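Local coordinates for methionine gamma-lyase (Trichomonas vaginalis, PDB 1E5E), which is a pyridoxal-phosphate-dependent enzyme of the Cys/Met metabolism family, built on the aminotransferase-type fold and found here as four chains, at residues 85-90 against 115-120; 91-96 against 180-185; 130-133 against 139-142; 151-156 against 162-167; 194-197 against 202-205. All coordinates share one frame; numbering follows the deposited sequence.

Contact 1: residues 85-90 against 115-120. With PPJ (N-(hydroxy{3-hydroxy-2-methyl-5-[(phosphonooxy)methyl]pyridin-4-yl}methyl)norvaline), chain C.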
# COMPACT_ATOMS: atom_id res chain seq x y z
N SER A 85 -12.43 1.86 -12.89
CA SER A 85 -11.92 1.60 -14.21
C SER A 85 -12.57 2.61 -15.17
O SER A 85 -13.64 3.15 -14.89
CB SER A 85 -12.15 0.21 -14.80
OG SER A 85 -13.54 -0.02 -14.96
N GLY A 86 -11.80 2.87 -16.21
CA GLY A 86 -12.33 3.77 -17.27
C GLY A 86 -13.66 3.18 -17.76
O GLY A 86 -14.61 3.93 -17.91
N MET A 87 -13.77 1.84 -17.95
CA MET A 87 -15.09 1.31 -18.38
C MET A 87 -16.18 1.62 -17.37
O MET A 87 -17.34 1.96 -17.69
CB MET A 87 -14.98 -0.20 -18.65
CG MET A 87 -14.20 -0.63 -19.90
SD MET A 87 -14.53 0.44 -21.34
CE MET A 87 -16.29 0.11 -21.60
N GLY A 88 -15.81 1.53 -16.06
CA GLY A 88 -16.81 1.84 -15.02
C GLY A 88 -17.26 3.29 -15.07
O GLY A 88 -18.39 3.61 -14.67
N ALA A 89 -16.37 4.21 -15.43
CA ALA A 89 -16.71 5.60 -15.54
C ALA A 89 -17.70 5.76 -16.72
O ALA A 89 -18.74 6.39 -16.53
CB ALA A 89 -15.52 6.51 -15.79
N ILE A 90 -17.38 5.11 -17.84
CA ILE A 90 -18.28 5.18 -18.98
C ILE A 90 -19.65 4.55 -18.67
O ILE A 90 -20.71 5.16 -18.92
CB ILE A 90 -17.65 4.54 -20.23
CG1 ILE A 90 -16.41 5.36 -20.70
CG2 ILE A 90 -18.68 4.49 -21.36
CD1 ILE A 90 -15.41 4.49 -21.43
N HIS A 115 -17.06 0.17 -27.51
CA HIS A 115 -17.86 -0.18 -28.69
C HIS A 115 -18.68 -1.44 -28.38
O HIS A 115 -19.88 -1.43 -28.64
CB HIS A 115 -16.94 -0.46 -29.89
CG HIS A 115 -17.65 -0.50 -31.21
ND1 HIS A 115 -18.41 -1.61 -31.63
CD2 HIS A 115 -17.65 0.47 -32.18
CE1 HIS A 115 -18.87 -1.28 -32.83
NE2 HIS A 115 -18.44 -0.08 -33.18
N ALA A 116 -18.04 -2.41 -27.71
CA ALA A 116 -18.79 -3.61 -27.31
C ALA A 116 -19.88 -3.33 -26.29
O ALA A 116 -21.03 -3.80 -26.35
CB ALA A 116 -17.84 -4.68 -26.77
N LEU A 117 -19.58 -2.51 -25.29
CA LEU A 117 -20.55 -2.11 -24.27
C LEU A 117 -21.82 -1.56 -24.97
O LEU A 117 -22.97 -1.93 -24.71
CB LEU A 117 -19.96 -1.00 -23.36
CG LEU A 117 -20.93 -0.25 -22.45
CD1 LEU A 117 -21.57 -1.16 -21.39
CD2 LEU A 117 -20.26 0.94 -21.75
N PHE A 118 -21.56 -0.63 -25.88
CA PHE A 118 -22.60 0.05 -26.65
C PHE A 118 -23.33 -0.91 -27.58
O PHE A 118 -24.57 -0.97 -27.61
CB PHE A 118 -21.99 1.26 -27.36
CG PHE A 118 -21.56 2.52 -26.64
CD1 PHE A 118 -21.60 2.58 -25.26
CD2 PHE A 118 -21.05 3.63 -27.31
CE1 PHE A 118 -21.20 3.73 -24.60
CE2 PHE A 118 -20.62 4.80 -26.67
CZ PHE A 118 -20.70 4.82 -25.28
N GLU A 119 -22.63 -1.73 -28.36
CA GLU A 119 -23.24 -2.55 -29.39
C GLU A 119 -23.99 -3.75 -28.82
O GLU A 119 -25.05 -4.06 -29.32
CB GLU A 119 -22.19 -3.03 -30.40
CG GLU A 119 -22.78 -3.85 -31.54
CD GLU A 119 -21.80 -4.10 -32.66
OE1 GLU A 119 -20.57 -4.22 -32.49
OE2 GLU A 119 -22.25 -4.20 -33.82
N HIS A 120 -23.45 -4.35 -27.76
CA HIS A 120 -24.05 -5.53 -27.19
C HIS A 120 -24.81 -5.39 -25.88
O HIS A 120 -25.94 -5.87 -25.78
CB HIS A 120 -22.98 -6.64 -27.07
CG HIS A 120 -22.40 -6.94 -28.43
ND1 HIS A 120 -23.22 -7.44 -29.43
CD2 HIS A 120 -21.17 -6.83 -28.96
CE1 HIS A 120 -22.50 -7.63 -30.53
NE2 HIS A 120 -21.26 -7.26 -30.26
N1 PPJ C . -11.43 4.89 -22.73
C2 PPJ C . -10.34 4.88 -23.52
C6 PPJ C . -11.74 3.82 -21.93
C2A PPJ C . -10.15 5.68 -24.65
C3 PPJ C . -9.45 3.79 -23.32
O3 PPJ C . -8.48 3.73 -24.19
C4 PPJ C . -9.65 2.80 -22.36
C4A PPJ C . -8.69 1.75 -22.26
C5 PPJ C . -10.86 2.75 -21.66
N PPJ C . -7.91 1.36 -23.28
C5A PPJ C . -11.12 1.90 -20.54
OP4 PPJ C . -10.46 2.34 -19.52
P PPJ C . -10.08 1.18 -18.49
OP1 PPJ C . -9.37 1.94 -17.28
OP2 PPJ C . -9.12 0.17 -19.19
OP3 PPJ C . -11.37 0.41 -17.97
CA PPJ C . -6.92 0.42 -23.18
CB PPJ C . -7.13 -0.86 -22.49
C PPJ C . -6.19 0.24 -24.40
CG PPJ C . -8.04 -1.90 -23.01
CD PPJ C . -7.25 -2.94 -23.65
O PPJ C . -6.58 0.91 -25.43
OXT PPJ C . -4.95 -0.15 -24.39
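Met87 and Leu117, with CA atoms 8.7 Å apart, mark where helix segments 86-90 and 115-120 come nearest, their axes passing at 11.6 Å with N-to-C directions 38° apart. Two backbones so widely spaced meet through long side chains alone. Leu117 spans the gap: its CG is anti to the backbone N (chi1 167°), which sends methyl CD2 between two residues of the facing helix. There CD2 lies 3.9 Å from Ile90 CG2 and 4.1 Å from Met87 CE. The Met87 chain, bent at both chi2 and chi3, slides past Leu117 in the opposite sense, while Ile90 slants across it. Ile90 CG2 also meets the Phe118 ring obliquely, 4.2 Å from CE1, and the same ring is edge-to-face with that of Tyr152.

The polar work is done at the start of helix 86-97. Gly86 N donates to OP1 of PPJ at 2.8 Å, and Met87 N to OP3, also at 2.8 Å. Ser85 occupies the N-cap, its OG accepting from Gly88 N at 3.0 Å and bonding as well to Gly242 O of the second subunit. Arg58 of that subunit reaches the same ligand. A phosphate seated on the first backbone N-H groups of a helix, where the helix dipole probably stabilises its negative charge, is the classic phosphate-binding helix start of aminotransferase-type PLP enzymes.

Contact 2: residues 91-96 against 180-185. With PPJ (N-(hydroxy{3-hydroxy-2-methyl-5-[(phosphonooxy)methyl]pyridin-4-yl}methyl)norvaline), chain C.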
# COMPACT_ATOMS: atom_id res chain seq x y z
N ALA A 91 -19.65 3.37 -18.09
CA ALA A 91 -20.85 2.63 -17.81
C ALA A 91 -21.68 3.34 -16.76
O ALA A 91 -22.90 3.45 -16.92
CB ALA A 91 -20.45 1.22 -17.37
N ALA A 92 -21.08 3.84 -15.68
CA ALA A 92 -21.86 4.47 -14.62
C ALA A 92 -22.56 5.71 -15.17
O ALA A 92 -23.66 6.04 -14.76
CB ALA A 92 -20.99 4.85 -13.43
N THR A 93 -21.86 6.40 -16.08
CA THR A 93 -22.41 7.57 -16.72
C THR A 93 -23.55 7.18 -17.65
O THR A 93 -24.69 7.60 -17.46
CB THR A 93 -21.29 8.29 -17.51
OG1 THR A 93 -20.29 8.72 -16.56
CG2 THR A 93 -21.83 9.44 -18.34
N VAL A 94 -23.31 6.35 -18.67
CA VAL A 94 -24.41 6.06 -19.59
C VAL A 94 -25.49 5.20 -18.92
O VAL A 94 -26.63 5.38 -19.35
CB VAL A 94 -23.99 5.44 -20.93
CG1 VAL A 94 -22.94 6.31 -21.62
CG2 VAL A 94 -23.52 4.01 -20.79
N LEU A 95 -25.26 4.37 -17.91
CA LEU A 95 -26.36 3.59 -17.32
C LEU A 95 -27.20 4.43 -16.37
O LEU A 95 -28.35 4.06 -16.08
CB LEU A 95 -25.87 2.31 -16.68
CG LEU A 95 -25.22 1.31 -17.65
CD1 LEU A 95 -24.63 0.16 -16.84
CD2 LEU A 95 -26.22 0.79 -18.70
N THR A 96 -26.70 5.58 -15.91
CA THR A 96 -27.49 6.48 -15.10
C THR A 96 -28.44 7.29 -16.00
O THR A 96 -29.60 7.50 -15.65
CB THR A 96 -26.60 7.52 -14.38
OG1 THR A 96 -25.73 6.80 -13.48
CG2 THR A 96 -27.36 8.54 -13.57
N LEU A 180 -27.28 14.92 -24.22
CA LEU A 180 -26.00 15.10 -23.51
C LEU A 180 -24.83 14.72 -24.41
O LEU A 180 -24.87 13.65 -25.03
CB LEU A 180 -26.04 14.21 -22.24
CG LEU A 180 -26.87 14.87 -21.11
CD1 LEU A 180 -26.99 13.98 -19.90
CD2 LEU A 180 -26.25 16.23 -20.73
N VAL A 181 -23.85 15.61 -24.50
CA VAL A 181 -22.67 15.27 -25.29
C VAL A 181 -21.61 14.80 -24.29
O VAL A 181 -21.24 15.55 -23.38
CB VAL A 181 -22.15 16.43 -26.13
CG1 VAL A 181 -20.90 16.00 -26.90
CG2 VAL A 181 -23.30 16.81 -27.10
N ILE A 182 -21.04 13.65 -24.54
CA ILE A 182 -20.07 13.03 -23.64
C ILE A 182 -18.76 12.85 -24.40
O ILE A 182 -18.82 12.21 -25.46
CB ILE A 182 -20.58 11.68 -23.10
CG1 ILE A 182 -21.90 11.83 -22.32
CG2 ILE A 182 -19.52 11.03 -22.21
CD1 ILE A 182 -22.55 10.52 -21.88
N ALA A 183 -17.66 13.39 -23.92
CA ALA A 183 -16.39 13.18 -24.66
C ALA A 183 -15.44 12.32 -23.84
O ALA A 183 -15.38 12.60 -22.63
CB ALA A 183 -15.77 14.54 -24.92
N ASP A 184 -14.80 11.31 -24.41
CA ASP A 184 -13.80 10.53 -23.65
C ASP A 184 -12.45 11.18 -23.95
O ASP A 184 -11.91 11.13 -25.06
CB ASP A 184 -13.87 9.04 -23.99
CG ASP A 184 -12.79 8.20 -23.33
OD1 ASP A 184 -11.79 8.75 -22.83
OD2 ASP A 184 -12.89 6.96 -23.41
N ASN A 185 -11.92 11.89 -22.96
CA ASN A 185 -10.75 12.74 -23.04
C ASN A 185 -9.48 12.08 -22.56
O ASN A 185 -8.50 12.78 -22.27
CB ASN A 185 -11.01 14.03 -22.23
CG ASN A 185 -10.09 15.19 -22.58
OD1 ASN A 185 -9.70 15.32 -23.75
ND2 ASN A 185 -9.67 16.02 -21.61
N1 PPJ C . -11.43 4.89 -22.73
C2 PPJ C . -10.34 4.88 -23.52
C6 PPJ C . -11.74 3.82 -21.93
C2A PPJ C . -10.15 5.68 -24.65
C3 PPJ C . -9.45 3.79 -23.32
O3 PPJ C . -8.48 3.73 -24.19
C4 PPJ C . -9.65 2.80 -22.36
C4A PPJ C . -8.69 1.75 -22.26
C5 PPJ C . -10.86 2.75 -21.66
N PPJ C . -7.91 1.36 -23.28
C5A PPJ C . -11.12 1.90 -20.54
OP4 PPJ C . -10.46 2.34 -19.52
P PPJ C . -10.08 1.18 -18.49
OP1 PPJ C . -9.37 1.94 -17.28
OP2 PPJ C . -9.12 0.17 -19.19
OP3 PPJ C . -11.37 0.41 -17.97
CA PPJ C . -6.92 0.42 -23.18
CB PPJ C . -7.13 -0.86 -22.49
C PPJ C . -6.19 0.24 -24.40
CG PPJ C . -8.04 -1.90 -23.01
CD PPJ C . -7.25 -2.94 -23.65
O PPJ C . -6.58 0.91 -25.43
OXT PPJ C . -4.95 -0.15 -24.39
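Two groups meet the carboxylate of Asp184: OD2 stands 2.6 Å from ring nitrogen N1 of PPJ, and OD1 is hydrogen-bonded to Thr186 OG1. Its CG is anti to the backbone N (chi1 175°), which carries the carboxylate out from the end of strand 180-184 to the ligand ring. The bond with Thr186 probably helps to fix the rotation of the group, a second-shell role.

Two residues earlier in the same strand, Ile182 makes the contact with segment 91-96. The alternation of a strand places it on the same side of the sheet as Asp184, but it meets segment 91-96 through methyl groups alone. Ile182 and Thr93 reach for one another tip to tip, CD1 of the isoleucine 3.8 Å from CG2 of the threonine, across backbones whose CA atoms are 9.1 Å apart. Val94 CG1 closes on the same Ile182 CD1 from further off, at 4.2 Å. With chi1 of Thr93 at -63°, CG2 is anti to the backbone N and faces Ile182, while OG1, beside that N, bonds to Ala89 O, one turn back. Tyr152 and Val202, on the two neighbouring strands, flank Ile182, and Ile232 of helix 226-241 packs against Thr93.

The chemistry is thus divided along the strand. Methyl groups seat helix 86-97 on the sheet, whereas the polar residue at the strand's C-terminal end faces the pyridine nitrogen, as the corresponding aspartate does in PLP enzymes of this fold.

Contact 3: residues 130-133 against 139-142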
# COMPACT_ATOMS: atom_id res chain seq x y z
N ASP A 130 -26.75 4.00 -32.63
CA ASP A 130 -26.21 4.10 -33.98
C ASP A 130 -24.74 4.54 -33.88
O ASP A 130 -24.42 5.47 -33.15
CB ASP A 130 -26.93 5.18 -34.82
CG ASP A 130 -28.37 4.74 -35.10
OD1 ASP A 130 -28.44 3.67 -35.72
OD2 ASP A 130 -29.35 5.34 -34.65
N PHE A 131 -23.90 3.92 -34.68
CA PHE A 131 -22.50 4.25 -34.76
C PHE A 131 -22.31 5.05 -36.05
O PHE A 131 -22.68 4.54 -37.11
CB PHE A 131 -21.66 2.98 -34.82
CG PHE A 131 -21.64 2.16 -33.55
CD1 PHE A 131 -20.92 2.62 -32.44
CD2 PHE A 131 -22.26 0.94 -33.48
CE1 PHE A 131 -20.86 1.85 -31.29
CE2 PHE A 131 -22.21 0.15 -32.34
CZ PHE A 131 -21.50 0.63 -31.23
N ILE A 132 -21.93 6.31 -35.95
CA ILE A 132 -21.73 7.14 -37.14
C ILE A 132 -20.34 7.75 -37.16
O ILE A 132 -19.58 7.54 -36.22
CB ILE A 132 -22.75 8.29 -37.14
CG1 ILE A 132 -22.55 9.19 -35.91
CG2 ILE A 132 -24.18 7.77 -37.19
CD1 ILE A 132 -23.32 10.50 -35.98
N ASN A 133 -20.00 8.49 -38.22
CA ASN A 133 -18.72 9.20 -38.26
C ASN A 133 -19.07 10.62 -37.81
O ASN A 133 -19.55 11.46 -38.60
CB ASN A 133 -18.01 9.22 -39.61
CG ASN A 133 -16.59 9.78 -39.56
OD1 ASN A 133 -16.26 10.44 -38.58
ND2 ASN A 133 -15.73 9.50 -40.55
N GLU A 139 -23.64 14.24 -40.15
CA GLU A 139 -24.02 12.92 -39.63
C GLU A 139 -24.72 12.96 -38.29
O GLU A 139 -25.67 12.19 -38.12
CB GLU A 139 -22.82 12.00 -39.68
CG GLU A 139 -22.35 11.66 -41.08
CD GLU A 139 -23.47 10.99 -41.88
OE1 GLU A 139 -23.75 9.80 -41.65
OE2 GLU A 139 -24.07 11.73 -42.70
N VAL A 140 -24.35 13.83 -37.37
CA VAL A 140 -24.97 13.87 -36.06
C VAL A 140 -26.42 14.26 -36.19
O VAL A 140 -27.31 13.47 -35.85
CB VAL A 140 -24.24 14.82 -35.08
CG1 VAL A 140 -25.10 15.03 -33.84
CG2 VAL A 140 -22.88 14.26 -34.70
N LYS A 141 -26.66 15.46 -36.71
CA LYS A 141 -28.01 15.94 -36.88
C LYS A 141 -28.89 14.97 -37.66
O LYS A 141 -30.05 14.73 -37.27
CB LYS A 141 -28.06 17.31 -37.55
CG LYS A 141 -28.94 18.25 -36.73
CD LYS A 141 -29.64 19.31 -37.57
CE LYS A 141 -30.85 19.86 -36.83
NZ LYS A 141 -31.65 18.75 -36.23
N LYS A 142 -28.37 14.31 -38.70
CA LYS A 142 -29.20 13.37 -39.45
C LYS A 142 -29.65 12.16 -38.64
O LYS A 142 -30.66 11.52 -38.97
CB LYS A 142 -28.46 12.89 -40.71
CG LYS A 142 -28.40 13.93 -41.82
CD LYS A 142 -27.39 13.57 -42.91
CE LYS A 142 -27.22 14.78 -43.84
NZ LYS A 142 -25.98 14.65 -44.66
O HOH W 1 -21.72 8.20 -40.61
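Ile132 and Val140 supply the apolar part of this contact between the end of strand 128-132 and the first turn of helix 139-143. Ile132 CD1 lies 4.0 Å from Val140 CG2 and nearer still to the helix backbone, 3.8 Å from Val140 CA and 3.6 Å from Glu139 O. The side chain gets there by placing CG1 between its own backbone N and carbonyl carbon (chi1 62°), from where the nearly straight chain points its terminal methyl at the helix turn. It therefore packs as much on main chain as on side chain. The carbonyl it touches has a polar partner of its own, since Glu139 O is hydrogen-bonded to His143 ND1.

Van der Waals contact continues at the aliphatic root of Glu139, which covers the last residue of the strand segment: CB is 3.5 Å from Asn133 O, and the two CA atoms are 6.6 Å apart.

Polar contact is made through water. One molecule accepts from Asn133 N at 3.0 Å and donates to Glu139 OE1 at 2.8 Å; the bend of the glutamate chain at chi2 (-58°) turns the carboxylate back to this position. Its other oxygen, OE2, has a long ionic contact of 4.0 Å with Lys142 NZ, internal to the helix. Asn133 OD1 is held by Lys162 NZ and Ala135 N.

The carboxylate, lying in the first helical turn, probably gains a little from the helix dipole. In this short strand-to-helix connection, Ile132 and the stem of Glu139 make up most of the area, and water mediates the polar link across.

Contact 4: residues 151-156 against 162-167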
# COMPACT_ATOMS: atom_id res chain seq x y z
N VAL A 151 -24.91 11.90 -27.22
CA VAL A 151 -24.02 11.84 -28.37
C VAL A 151 -22.62 11.62 -27.74
O VAL A 151 -22.19 12.44 -26.93
CB VAL A 151 -24.07 13.10 -29.22
CG1 VAL A 151 -22.97 13.02 -30.27
CG2 VAL A 151 -25.44 13.22 -29.90
N TYR A 152 -21.90 10.60 -28.16
CA TYR A 152 -20.66 10.18 -27.51
C TYR A 152 -19.53 10.04 -28.53
O TYR A 152 -19.80 9.49 -29.61
CB TYR A 152 -20.90 8.79 -26.85
CG TYR A 152 -19.74 8.23 -26.05
CD1 TYR A 152 -18.72 7.53 -26.69
CD2 TYR A 152 -19.66 8.39 -24.67
CE1 TYR A 152 -17.65 7.00 -25.98
CE2 TYR A 152 -18.61 7.86 -23.93
CZ TYR A 152 -17.61 7.20 -24.59
OH TYR A 152 -16.56 6.66 -23.87
N PHE A 153 -18.33 10.50 -28.21
CA PHE A 153 -17.19 10.36 -29.10
C PHE A 153 -15.86 10.39 -28.34
O PHE A 153 -15.81 10.78 -27.16
CB PHE A 153 -17.16 11.51 -30.14
CG PHE A 153 -17.16 12.86 -29.55
CD1 PHE A 153 -15.97 13.48 -29.14
CD2 PHE A 153 -18.30 13.62 -29.47
CE1 PHE A 153 -15.97 14.70 -28.53
CE2 PHE A 153 -18.30 14.88 -28.91
CZ PHE A 153 -17.13 15.44 -28.46
N GLU A 154 -14.79 10.05 -29.04
CA GLU A 154 -13.44 10.18 -28.49
C GLU A 154 -12.61 10.99 -29.49
O GLU A 154 -12.58 10.55 -30.66
CB GLU A 154 -12.70 8.84 -28.47
CG GLU A 154 -13.31 7.73 -27.65
CD GLU A 154 -12.63 6.39 -27.74
OE1 GLU A 154 -11.51 6.34 -28.31
OE2 GLU A 154 -13.22 5.35 -27.34
N THR A 155 -11.86 11.99 -29.07
CA THR A 155 -10.94 12.62 -29.99
C THR A 155 -9.67 13.03 -29.25
O THR A 155 -9.71 13.68 -28.21
CB THR A 155 -11.64 13.81 -30.69
OG1 THR A 155 -10.73 14.46 -31.57
CG2 THR A 155 -12.13 14.87 -29.69
N PRO A 156 -8.50 12.67 -29.76
CA PRO A 156 -8.36 11.83 -30.95
C PRO A 156 -8.86 10.43 -30.69
O PRO A 156 -8.76 9.95 -29.53
CB PRO A 156 -6.87 11.81 -31.24
CG PRO A 156 -6.28 12.97 -30.47
CD PRO A 156 -7.18 13.12 -29.27
N LYS A 162 -8.32 9.85 -35.15
CA LYS A 162 -9.19 10.70 -35.96
C LYS A 162 -9.57 11.92 -35.11
O LYS A 162 -9.87 11.73 -33.92
CB LYS A 162 -10.42 10.00 -36.49
CG LYS A 162 -11.52 10.87 -37.07
CD LYS A 162 -12.72 10.00 -37.48
CE LYS A 162 -13.45 9.38 -36.29
NZ LYS A 162 -14.81 8.88 -36.79
N ILE A 163 -9.53 13.11 -35.69
CA ILE A 163 -9.90 14.28 -34.91
C ILE A 163 -11.36 14.62 -35.10
O ILE A 163 -11.83 14.53 -36.22
CB ILE A 163 -9.06 15.52 -35.34
CG1 ILE A 163 -7.58 15.17 -35.25
CG2 ILE A 163 -9.42 16.75 -34.53
CD1 ILE A 163 -7.07 14.87 -33.86
N ILE A 164 -12.07 15.00 -34.05
CA ILE A 164 -13.47 15.35 -34.21
C ILE A 164 -13.63 16.79 -33.79
O ILE A 164 -13.12 17.18 -32.74
CB ILE A 164 -14.40 14.44 -33.40
CG1 ILE A 164 -14.34 12.99 -33.94
CG2 ILE A 164 -15.85 14.99 -33.40
CD1 ILE A 164 -14.79 12.05 -32.85
N ASP A 165 -14.31 17.58 -34.60
CA ASP A 165 -14.65 18.95 -34.28
C ASP A 165 -15.78 18.96 -33.25
O ASP A 165 -16.97 18.84 -33.55
CB ASP A 165 -15.07 19.68 -35.57
CG ASP A 165 -15.41 21.12 -35.29
OD1 ASP A 165 -15.73 21.54 -34.16
OD2 ASP A 165 -15.40 21.89 -36.28
N MET A 166 -15.39 19.10 -31.99
CA MET A 166 -16.28 19.05 -30.84
C MET A 166 -17.29 20.19 -30.81
O MET A 166 -18.46 19.93 -30.50
CB MET A 166 -15.48 19.09 -29.51
CG MET A 166 -14.68 17.81 -29.29
SD MET A 166 -13.95 17.63 -27.66
CE MET A 166 -12.64 18.83 -27.74
N GLU A 167 -16.83 21.40 -31.11
CA GLU A 167 -17.81 22.50 -31.11
C GLU A 167 -18.96 22.22 -32.09
O GLU A 167 -20.13 22.39 -31.73
CB GLU A 167 -17.16 23.82 -31.45
CG GLU A 167 -18.14 24.96 -31.21
CD GLU A 167 -17.43 26.29 -31.16
OE1 GLU A 167 -16.18 26.35 -31.28
OE2 GLU A 167 -18.13 27.29 -30.94
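A beta-alpha-beta crossover, running from strand 148-154 through helix 166-174 to strand 180-184, has its first connection braced where Thr155 meets Ile164. Ile164 N donates to Thr155 OG1 at 2.9 Å and 158°; with OG1 anti to the backbone N (chi1 178°), the hydroxyl is turned to the returning chain. Beside it, the CA-H of Pro156, which follows a cis peptide bond, points to Lys162 O at 3.3 Å, and the proline ring lies alongside Ile163, its CG touching CD1.

Apolar packing takes over toward the helix. Ile164 CD1 nestles 3.6 Å from Phe153 CB and 3.5 Å from Glu154 O. Met166 crosses the Phe153 side chain at about a right angle, its CG 3.5 Å from CE1. Its sulfur makes a Met-aromatic contact in the plane of the ring, at the edge: SD is 4.9 Å from the centroid and 82° off the normal. The same SD touches Thr155 CG2 at 3.9 Å, so threonine and phenylalanine share one sulfur.

Glu154 points the other way, where its side chain comes within about 4 Å of PPJ and OE2 bonds to Tyr111 N. Asp165 N-caps helix 166-174 through Arg168 N, and Val169 of that helix covers both Phe153 and Ile164. Strand 103-107 borders the connection through Asp107, which also forms a salt bridge with Lys162, and strand 180-184 borders it through Val181 and Ala183.

Contact 5: residues 194-197 against 202-205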
# COMPACT_ATOMS: atom_id res chain seq x y z
N ASN A 194 -9.69 20.61 -22.50
CA ASN A 194 -10.83 20.69 -21.57
C ASN A 194 -12.06 20.71 -22.47
O ASN A 194 -12.54 21.76 -22.93
CB ASN A 194 -10.78 21.96 -20.73
CG ASN A 194 -9.64 21.95 -19.72
OD1 ASN A 194 -9.17 23.00 -19.27
ND2 ASN A 194 -9.13 20.78 -19.32
N PRO A 195 -12.64 19.56 -22.80
CA PRO A 195 -13.74 19.48 -23.73
C PRO A 195 -14.93 20.35 -23.38
O PRO A 195 -15.58 20.81 -24.35
CB PRO A 195 -14.08 18.01 -23.84
CG PRO A 195 -12.83 17.31 -23.34
CD PRO A 195 -12.18 18.21 -22.36
N VAL A 196 -15.22 20.70 -22.13
CA VAL A 196 -16.33 21.56 -21.78
C VAL A 196 -16.16 22.94 -22.42
O VAL A 196 -17.19 23.59 -22.61
CB VAL A 196 -16.56 21.78 -20.27
CG1 VAL A 196 -16.80 20.43 -19.59
CG2 VAL A 196 -15.37 22.51 -19.63
N ASP A 197 -14.95 23.39 -22.77
CA ASP A 197 -14.71 24.64 -23.43
C ASP A 197 -15.49 24.70 -24.76
O ASP A 197 -15.71 25.78 -25.31
CB ASP A 197 -13.24 24.87 -23.80
CG ASP A 197 -12.33 25.14 -22.61
OD1 ASP A 197 -12.85 25.49 -21.53
OD2 ASP A 197 -11.11 24.98 -22.77
N VAL A 202 -20.35 16.21 -20.38
CA VAL A 202 -19.71 15.24 -19.53
C VAL A 202 -18.39 14.79 -20.17
O VAL A 202 -18.32 14.54 -21.37
CB VAL A 202 -20.56 13.95 -19.32
CG1 VAL A 202 -19.97 13.10 -18.21
CG2 VAL A 202 -22.03 14.22 -19.01
N VAL A 203 -17.34 14.71 -19.36
CA VAL A 203 -16.02 14.29 -19.82
C VAL A 203 -15.62 13.06 -19.01
O VAL A 203 -15.70 13.06 -17.77
CB VAL A 203 -14.95 15.40 -19.63
CG1 VAL A 203 -13.55 14.89 -20.04
CG2 VAL A 203 -15.32 16.67 -20.40
N VAL A 204 -15.26 11.97 -19.69
CA VAL A 204 -14.82 10.78 -18.96
C VAL A 204 -13.35 10.51 -19.28
O VAL A 204 -12.83 11.01 -20.30
CB VAL A 204 -15.68 9.56 -19.31
CG1 VAL A 204 -17.14 9.78 -18.91
CG2 VAL A 204 -15.66 9.26 -20.83
N HIS A 205 -12.69 9.73 -18.42
CA HIS A 205 -11.33 9.30 -18.59
C HIS A 205 -11.10 7.89 -18.02
O HIS A 205 -11.63 7.54 -16.97
CB HIS A 205 -10.28 10.10 -17.78
CG HIS A 205 -10.12 11.54 -18.15
ND1 HIS A 205 -9.19 11.96 -19.08
CD2 HIS A 205 -10.76 12.65 -17.72
CE1 HIS A 205 -9.27 13.27 -19.19
NE2 HIS A 205 -10.23 13.71 -18.39
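Pro195 packs against Val203 where a 3-10 turn that begins at Pro195 lies over strand 202-206 of the large mixed sheet of the aminotransferase-type fold. The tight part is a proline ring set on a valine methyl. Val203 CG2 is 3.9 Å from Pro195 CB, the same distance from Pro195 CG, and 4.0 Å from Pro195 CD, so three consecutive ring atoms rest on one methyl. The two side chains meet at about a right angle. With CG1 of Val203 anti to its backbone N (chi1 177°), CG2 is turned beside that N and against the ring, and CG1 grazes Pro195 CG at 4.2 Å. Glu75 of helix 62-75 and Asn185 close around this buried pair.

Outward, the contact thins. Val196, partly exposed, also meets Val203 at about a right angle but through a single methyl, and Asp197 is exposed at the surface, its OD2 forming a long, weak ion pair with Arg306 NH2. The turn itself is tied by Asp197 N donating to Asn194 O at 2.9 Å.

On the opposite face of the strand, Val202 and Val204 pack on Thr93 of helix 86-97, which makes strand 202-206 a layer between that helix and the 3-10 turn. Glu75 joins the two segments at second hand: its OE2 bonds to His205 NE2 and its OE1 to Asn194 ND2. Val196 CG1 reaches the methyl that carries the proline ring, Val203 CG2, at 4.1 Å.

Contacts 1, 2, 4 and 5 are buried, whereas contact 3, at an outermost strand of the large sheet, is only partly so and includes water. Contacts 1 and 2 share helix 86-97 and approach PPJ by its phosphate and its ring nitrogen respectively; they touch where Ile90 packs near Asp184. Contact 4 lies within the loop closed by contact 2, and their neighbouring strands are joined by probable backbone hydrogen bonds, as are those of contacts 2 and 5. Met166 of contact 4 also packs on Pro195 of contact 5. Methyl packing is common to all; direct hydrogen bonding between segments is confined to contact 4.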